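Dipicolinate synthase subunit B (Bacillus halodurans, PDB 3LQK) probably takes part in making dipicolinic acid, a spore compound of Bacillus, and belongs to the flavoprotein family with a Rossmann-like fold. Local coordinates at residues 89-93 with 112-116; 81-87 with 118-122; 43-47 with 70-74. All coordinates share one frame. Numbering follows the deposited sequence.

Contact 1. Residues 89-93 with 112-116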
loop_
_atom_site.group_PDB
_atom_site.type_symbol
_atom_site.label_atom_id
_atom_site.label_comp_id
_atom_site.label_asym_id
_atom_site.label_seq_id
_atom_site.Cartn_x
_atom_site.Cartn_y
_atom_site.Cartn_z
ATOM N N CYS A 89 22.464 -7.073 -16.726
ATOM C CA CYS A 89 21.931 -7.282 -15.417
ATOM C C CYS A 89 22.542 -6.277 -14.480
ATOM O O CYS A 89 23.725 -5.929 -14.581
ATOM C CB CYS A 89 22.294 -8.712 -14.952
ATOM S SG CYS A 89 21.730 -9.177 -13.239
HETATM N N MSE A 90 21.753 -5.845 -13.519
HETATM C CA MSE A 90 22.248 -4.977 -12.503
HETATM C C MSE A 90 22.129 -5.693 -11.183
HETATM O O MSE A 90 21.048 -6.194 -10.847
HETATM C CB MSE A 90 21.400 -3.703 -12.487
HETATM C CG MSE A 90 21.710 -2.717 -11.372
HETATM SE SE MSE A 90 23.313 -1.690 -11.692
HETATM C CE MSE A 90 23.556 -1.069 -9.908
ATOM N N VAL A 91 23.199 -5.698 -10.405
ATOM C CA VAL A 91 23.202 -6.257 -9.057
ATOM C C VAL A 91 23.276 -5.107 -8.073
ATOM O O VAL A 91 24.016 -4.143 -8.299
ATOM C CB VAL A 91 24.490 -7.146 -8.856
ATOM C CG1 VAL A 91 24.526 -7.797 -7.468
ATOM C CG2 VAL A 91 24.567 -8.237 -9.934
ATOM N N ILE A 92 22.533 -5.192 -6.967
ATOM C CA ILE A 92 22.687 -4.289 -5.837
ATOM C C ILE A 92 22.942 -5.145 -4.628
ATOM O O ILE A 92 22.043 -5.875 -4.136
ATOM C CB ILE A 92 21.443 -3.456 -5.549
ATOM C CG1 ILE A 92 20.913 -2.726 -6.817
ATOM C CG2 ILE A 92 21.695 -2.431 -4.410
ATOM C CD1 ILE A 92 19.580 -1.995 -6.523
ATOM N N ALA A 93 24.195 -5.120 -4.183
ATOM C CA ALA A 93 24.588 -5.867 -3.026
ATOM C C ALA A 93 25.797 -5.263 -2.329
ATOM O O ALA A 93 26.796 -4.991 -2.971
ATOM C CB ALA A 93 24.832 -7.329 -3.399
ATOM N N VAL A 112 23.376 4.210 -7.842
ATOM C CA VAL A 112 23.009 2.805 -7.811
ATOM C C VAL A 112 21.555 2.589 -8.237
ATOM O O VAL A 112 21.226 1.744 -9.062
ATOM C CB VAL A 112 23.278 2.187 -6.383
ATOM C CG1 VAL A 112 22.792 0.732 -6.312
ATOM C CG2 VAL A 112 24.799 2.180 -6.015
ATOM N N LEU A 113 20.659 3.378 -7.674
ATOM C CA LEU A 113 19.237 3.220 -7.970
ATOM C C LEU A 113 18.979 3.666 -9.380
ATOM O O LEU A 113 18.055 3.168 -10.029
ATOM C CB LEU A 113 18.392 4.013 -6.980
ATOM C CG LEU A 113 18.484 3.496 -5.536
ATOM C CD1 LEU A 113 17.723 4.417 -4.648
ATOM C CD2 LEU A 113 17.987 2.029 -5.395
HETATM N N MSE A 114 19.774 4.610 -9.880
HETATM C CA MSE A 114 19.596 5.007 -11.300
HETATM C C MSE A 114 20.035 3.892 -12.222
HETATM O O MSE A 114 19.382 3.627 -13.221
HETATM C CB MSE A 114 20.318 6.317 -11.575
HETATM C CG MSE A 114 20.284 6.772 -12.991
HETATM SE SE MSE A 114 18.432 7.220 -13.531
HETATM C CE MSE A 114 18.178 8.786 -12.457
ATOM N N GLY A 115 21.124 3.170 -11.867
ATOM C CA GLY A 115 21.505 2.000 -12.629
ATOM C C GLY A 115 20.388 0.943 -12.704
ATOM O O GLY A 115 20.116 0.366 -13.764
ATOM N N ALA A 116 19.759 0.703 -11.570
ATOM C CA ALA A 116 18.652 -0.239 -11.480
ATOM C C ALA A 116 17.465 0.233 -12.340
ATOM O O ALA A 116 16.907 -0.526 -13.128
ATOM C CB ALA A 116 18.217 -0.422 -9.995
#
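C89 opens the strand with its side chain turned away from helix 111-121. It packs instead on I180 and L184 of helix 176-184, on the other face of the sheet. M90, a selenomethionine, points toward the helix and has the largest buried area of the contact. Its CG lies 3.9 Å from CA of A116, and its CE reaches 3.7 Å from O of V112 and 4.1 Å from CG1 of V112. Between these two points SE passes 4.1 Å from C of G115. G115 has no side chain, and an ideal CB there would sit only 3.1 Å from SE of M90. The selenium can therefore lie close against the helix backbone.

V91 turns back to helix 176-184, on L176 and I180. The strand is an inner one: C89 and V91 hydrogen-bond through their backbones to strand 9-13, and M90 hydrogen-bonds to P125 and V127 on the other edge. Helix 111-121 belongs to the beta-alpha-beta crossover that joins strand 89-95 to its parallel neighbour 126-132, as in Rossmann-like folds. Accordingly the helix runs back against the strand, at 147° between directions and with 8.7 Å between the axes of the two segments.

I92 again faces the helix. Its CG2 meets CG1 of V112 at 3.9 Å. Its CD1 lies 4.0 Å from CB of A116 and 4.5 Å from CD2 of L113. L113 and A116 also touch F103 of helix 97-104. A93 returns to the far face and packs on V24.

Contact 2. Residues 81-87 with 118-122. With PO4 (phosphate ion), chain C.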
loop_
_atom_site.group_PDB
_atom_site.type_symbol
_atom_site.label_atom_id
_atom_site.label_comp_id
_atom_site.label_asym_id
_atom_site.label_seq_id
_atom_site.Cartn_x
_atom_site.Cartn_y
_atom_site.Cartn_z
ATOM N N PHE A 81 23.423 4.189 -18.996
ATOM C CA PHE A 81 23.094 2.747 -18.906
ATOM C C PHE A 81 21.648 2.369 -19.264
ATOM O O PHE A 81 21.342 1.184 -19.328
ATOM C CB PHE A 81 23.501 2.176 -17.566
ATOM C CG PHE A 81 24.955 2.211 -17.372
ATOM C CD1 PHE A 81 25.743 1.131 -17.734
ATOM C CD2 PHE A 81 25.583 3.371 -16.924
ATOM C CE1 PHE A 81 27.143 1.192 -17.605
ATOM C CE2 PHE A 81 26.967 3.437 -16.769
ATOM C CZ PHE A 81 27.746 2.330 -17.088
ATOM N N GLY A 82 20.798 3.370 -19.526
ATOM C CA GLY A 82 19.497 3.164 -20.153
ATOM C C GLY A 82 19.616 3.113 -21.670
ATOM O O GLY A 82 19.547 2.042 -22.253
ATOM N N PRO A 83 19.778 4.282 -22.307
ATOM C CA PRO A 83 19.724 4.317 -23.768
ATOM C C PRO A 83 21.024 3.967 -24.532
ATOM O O PRO A 83 20.915 3.496 -25.666
ATOM C CB PRO A 83 19.298 5.763 -24.059
ATOM C CG PRO A 83 19.709 6.546 -22.878
ATOM C CD PRO A 83 19.510 5.614 -21.721
ATOM N N LYS A 84 22.211 4.162 -23.934
ATOM C CA LYS A 84 23.484 4.043 -24.681
ATOM C C LYS A 84 24.255 2.782 -24.419
ATOM O O LYS A 84 24.693 2.160 -25.369
ATOM C CB LYS A 84 24.433 5.220 -24.381
ATOM C CG LYS A 84 24.779 6.045 -25.645
ATOM C CD LYS A 84 25.764 7.244 -25.368
ATOM C CE LYS A 84 25.511 8.423 -26.423
ATOM N NZ LYS A 84 26.287 9.723 -26.241
ATOM N N THR A 85 24.470 2.438 -23.134
ATOM C CA THR A 85 25.366 1.323 -22.750
ATOM C C THR A 85 24.622 0.359 -21.809
ATOM O O THR A 85 24.947 0.271 -20.647
ATOM C CB THR A 85 26.658 1.829 -22.067
ATOM O OG1 THR A 85 26.339 2.591 -20.884
ATOM C CG2 THR A 85 27.547 2.735 -23.046
ATOM N N PRO A 86 23.596 -0.315 -22.316
ATOM C CA PRO A 86 22.708 -1.051 -21.421
ATOM C C PRO A 86 23.390 -2.261 -20.783
ATOM O O PRO A 86 24.176 -2.918 -21.414
ATOM C CB PRO A 86 21.586 -1.509 -22.350
ATOM C CG PRO A 86 22.199 -1.471 -23.740
ATOM C CD PRO A 86 23.072 -0.279 -23.693
ATOM N N LEU A 87 23.097 -2.502 -19.514
ATOM C CA LEU A 87 23.563 -3.673 -18.826
ATOM C C LEU A 87 22.694 -4.865 -19.201
ATOM O O LEU A 87 21.523 -4.736 -19.454
ATOM C CB LEU A 87 23.463 -3.453 -17.311
ATOM C CG LEU A 87 24.272 -2.301 -16.763
ATOM C CD1 LEU A 87 23.921 -1.987 -15.348
ATOM C CD2 LEU A 87 25.848 -2.555 -16.906
ATOM N N ALA A 118 17.550 2.297 -14.882
ATOM C CA ALA A 118 17.950 2.247 -16.292
ATOM C C ALA A 118 17.924 0.803 -16.838
ATOM O O ALA A 118 17.781 0.591 -18.034
ATOM C CB ALA A 118 19.318 2.837 -16.466
ATOM N N THR A 119 18.051 -0.189 -15.961
ATOM C CA THR A 119 18.113 -1.585 -16.393
ATOM C C THR A 119 16.684 -2.096 -16.550
ATOM O O THR A 119 16.337 -2.750 -17.537
ATOM C CB THR A 119 18.914 -2.390 -15.356
ATOM O OG1 THR A 119 20.242 -1.850 -15.303
ATOM C CG2 THR A 119 18.993 -3.884 -15.698
ATOM N N LEU A 120 15.839 -1.742 -15.579
ATOM C CA LEU A 120 14.394 -2.035 -15.608
ATOM C C LEU A 120 13.668 -1.377 -16.767
ATOM O O LEU A 120 12.779 -1.987 -17.320
ATOM C CB LEU A 120 13.720 -1.677 -14.282
ATOM C CG LEU A 120 14.141 -2.615 -13.143
ATOM C CD1 LEU A 120 13.506 -2.141 -11.778
ATOM C CD2 LEU A 120 13.761 -4.055 -13.406
ATOM N N ARG A 121 14.118 -0.206 -17.196
ATOM C CA ARG A 121 13.584 0.509 -18.367
ATOM C C ARG A 121 13.608 -0.378 -19.573
ATOM O O ARG A 121 12.697 -0.333 -20.385
ATOM C CB ARG A 121 14.545 1.671 -18.654
ATOM C CG ARG A 121 14.439 2.408 -19.981
ATOM C CD ARG A 121 15.753 3.126 -20.264
ATOM N NE ARG A 121 15.718 4.106 -21.329
ATOM C CZ ARG A 121 15.868 3.854 -22.624
ATOM N NH1 ARG A 121 16.102 2.642 -23.086
ATOM N NH2 ARG A 121 15.794 4.842 -23.475
ATOM N N ASN A 122 14.689 -1.125 -19.722
ATOM C CA ASN A 122 14.906 -2.073 -20.843
ATOM C C ASN A 122 14.361 -3.486 -20.623
ATOM O O ASN A 122 14.595 -4.374 -21.398
ATOM C CB ASN A 122 16.391 -2.177 -21.115
ATOM C CG ASN A 122 17.016 -0.826 -21.445
ATOM O OD1 ASN A 122 16.333 0.033 -22.040
ATOM N ND2 ASN A 122 18.277 -0.632 -21.086
HETATM P P PO4 C . 15.560 7.665 -20.794
HETATM O O1 PO4 C . 16.834 7.935 -19.966
HETATM O O2 PO4 C . 14.419 8.639 -20.473
HETATM O O3 PO4 C . 15.849 7.729 -22.321
HETATM O O4 PO4 C . 15.013 6.328 -20.352
HETATM O O HOH W 1 21.178 -0.968 -17.860
HETATM O O HOH W 2 19.634 -2.534 -19.546
#
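R121 lays one face of its guanidinium over the G82-P83 backbone and ring, with NH2 3.7 Å from CB of P83. NE of R121 donates a hydrogen bond to O4 of a phosphate ion at 2.5 Å, and NH2 of R121 one to O3 of the same ion at 3.1 Å. This ion, probably from the crystallisation liquor, is also held by N133 of a second subunit. NH1 of R121 donates to OD1 of N122 at 2.8 Å. The same amide group gives its ND2 to O of G82 in a hydrogen bond of 3.2 Å.

CB of A118 lies 3.4 Å from N of G82. Two waters fill the gap further along. One joins O of F81, N of L87 and OG1 of T119, which also hydrogen-bonds to O of G115. The other links O of L87 to ND2 of N122.

The contact thus fastens the last turn of helix 111-121 to the loop between helix 75-78 and strand 89-95. Beside it the side chains of F81 and L87 pack on H9 of strand 9-13.

Contact 3. Residues 43-47 with 70-74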
loop_
_atom_site.group_PDB
_atom_site.type_symbol
_atom_site.label_atom_id
_atom_site.label_comp_id
_atom_site.label_asym_id
_atom_site.label_seq_id
_atom_site.Cartn_x
_atom_site.Cartn_y
_atom_site.Cartn_z
ATOM N N THR A 43 27.250 5.113 -4.213
ATOM C CA THR A 43 26.104 5.961 -3.872
ATOM C C THR A 43 26.545 7.403 -3.783
ATOM O O THR A 43 25.714 8.310 -3.818
ATOM C CB THR A 43 25.413 5.570 -2.562
ATOM O OG1 THR A 43 26.403 5.504 -1.529
ATOM C CG2 THR A 43 24.668 4.202 -2.688
ATOM N N HIS A 44 27.847 7.621 -3.685
ATOM C CA HIS A 44 28.350 8.991 -3.668
ATOM C C HIS A 44 29.615 9.080 -4.460
ATOM O O HIS A 44 30.253 8.049 -4.721
ATOM C CB HIS A 44 28.662 9.404 -2.240
ATOM C CG HIS A 44 27.454 9.492 -1.382
ATOM N ND1 HIS A 44 26.577 10.558 -1.451
ATOM C CD2 HIS A 44 26.957 8.645 -0.439
ATOM C CE1 HIS A 44 25.584 10.356 -0.596
ATOM N NE2 HIS A 44 25.790 9.205 0.031
ATOM N N THR A 45 29.990 10.332 -4.767
ATOM C CA THR A 45 31.208 10.664 -5.468
ATOM C C THR A 45 32.368 10.088 -4.710
ATOM O O THR A 45 32.418 10.155 -3.506
ATOM C CB THR A 45 31.420 12.199 -5.593
ATOM O OG1 THR A 45 30.359 12.757 -6.386
ATOM C CG2 THR A 45 32.734 12.503 -6.276
ATOM N N VAL A 46 33.304 9.530 -5.458
ATOM C CA VAL A 46 34.433 8.805 -4.920
ATOM C C VAL A 46 35.589 9.779 -4.558
ATOM O O VAL A 46 36.490 9.413 -3.797
ATOM C CB VAL A 46 34.808 7.632 -5.904
ATOM C CG1 VAL A 46 36.290 7.357 -5.973
ATOM C CG2 VAL A 46 34.008 6.381 -5.522
ATOM N N GLN A 47 35.521 11.016 -5.029
ATOM C CA GLN A 47 36.511 12.050 -4.720
ATOM C C GLN A 47 35.911 13.419 -4.683
ATOM O O GLN A 47 35.091 13.744 -5.498
ATOM C CB GLN A 47 37.573 12.110 -5.808
ATOM C CG GLN A 47 38.753 11.172 -5.640
ATOM C CD GLN A 47 39.720 11.355 -6.771
ATOM O OE1 GLN A 47 39.750 12.417 -7.364
ATOM N NE2 GLN A 47 40.496 10.326 -7.092
ATOM N N PRO A 70 35.291 2.175 -15.285
ATOM C CA PRO A 70 35.092 3.336 -14.417
ATOM C C PRO A 70 33.900 3.174 -13.447
ATOM O O PRO A 70 32.793 2.724 -13.846
ATOM C CB PRO A 70 34.829 4.473 -15.404
ATOM C CG PRO A 70 35.508 4.059 -16.630
ATOM C CD PRO A 70 35.344 2.572 -16.702
ATOM N N ILE A 71 34.157 3.525 -12.183
ATOM C CA ILE A 71 33.176 3.501 -11.121
ATOM C C ILE A 71 32.102 4.561 -11.403
ATOM O O ILE A 71 32.405 5.717 -11.655
ATOM C CB ILE A 71 33.877 3.793 -9.792
ATOM C CG1 ILE A 71 34.861 2.636 -9.513
ATOM C CG2 ILE A 71 32.828 3.983 -8.628
ATOM C CD1 ILE A 71 35.649 2.728 -8.248
ATOM N N VAL A 72 30.845 4.149 -11.443
ATOM C CA VAL A 72 29.768 5.078 -11.701
ATOM C C VAL A 72 29.328 5.638 -10.351
ATOM O O VAL A 72 28.685 4.944 -9.545
ATOM C CB VAL A 72 28.606 4.405 -12.421
ATOM C CG1 VAL A 72 27.510 5.395 -12.636
ATOM C CG2 VAL A 72 29.049 3.778 -13.751
ATOM N N ASP A 73 29.683 6.893 -10.114
ATOM C CA ASP A 73 29.461 7.541 -8.856
ATOM C C ASP A 73 28.668 8.842 -8.941
ATOM O O ASP A 73 28.703 9.615 -8.019
ATOM C CB ASP A 73 30.786 7.804 -8.175
ATOM C CG ASP A 73 31.684 8.778 -8.941
ATOM O OD1 ASP A 73 31.398 9.118 -10.114
ATOM O OD2 ASP A 73 32.706 9.185 -8.329
ATOM N N SER A 74 27.906 9.036 -10.024
ATOM C CA SER A 74 27.107 10.248 -10.217
ATOM C C SER A 74 25.911 9.894 -11.091
ATOM O O SER A 74 25.956 8.894 -11.835
ATOM C CB SER A 74 27.931 11.324 -10.940
ATOM O OG SER A 74 28.179 10.930 -12.289
#
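Both segments are irregular in backbone. They come closest at T45 and D73, whose CA atoms are 4.9 Å apart. One hydrogen bond from main chain to side chain ties them: N of V46 donates to OD2 of D73 at 3.0 Å, with an angle of 159°. O of H44 also lies close, 3.5 Å from CB of D73.

D73 is the residue most covered by the other segment, with 79 Å² buried. Its OD2 is 3.6 Å from CA of T45, so the carboxylate sits against the backbone of T45 and V46. The other oxygen, OD1, forms a salt bridge with K77. Next to it, S74 is the N-cap of helix 75-78, with OG hydrogen-bonded to N of K77.

The segments flank the connection through helix 58-66. Residues 43-47 leave the C-terminal end of strand 37-41, an edge strand of the Rossmann-like sheet. Residues 70-74 come back past this strand, and V72 hydrogen-bonds to P40 and V42 by its backbone.

The apolar part is small. CG2 of V46 meets CG2 of I71 at 4.1 Å, and helix 58-66 lies next to both, through I60 on V46 and I63 on I71. The side chain of H44 points away from 70-74. It lies about 5 Å from a bound phosphate, probably from the crystallisation liquor.

How the contacts relate
Contacts 1 and 2 share helix 111-121. The first uses its opening turns in the core and the second its C-terminal end, with centres about 11 Å apart. They meet where CB of M90 lies 3.6 Å from OG1 of T119. The centres of contacts 2 and 3 lie about 16 and 15 Å from the chain centre, that of contact 1 about 5 Å. Contact 3 is centred about 13 Å from contact 1 and 18 Å from contact 2. It touches contact 1 through CG2 of T43 and CG2 of V112, 3.9 Å apart, and contact 2 through CG2 of V72 and CE2 of F81, 3.7 Å apart. Separate phosphate ions lie beside contacts 2 and 3.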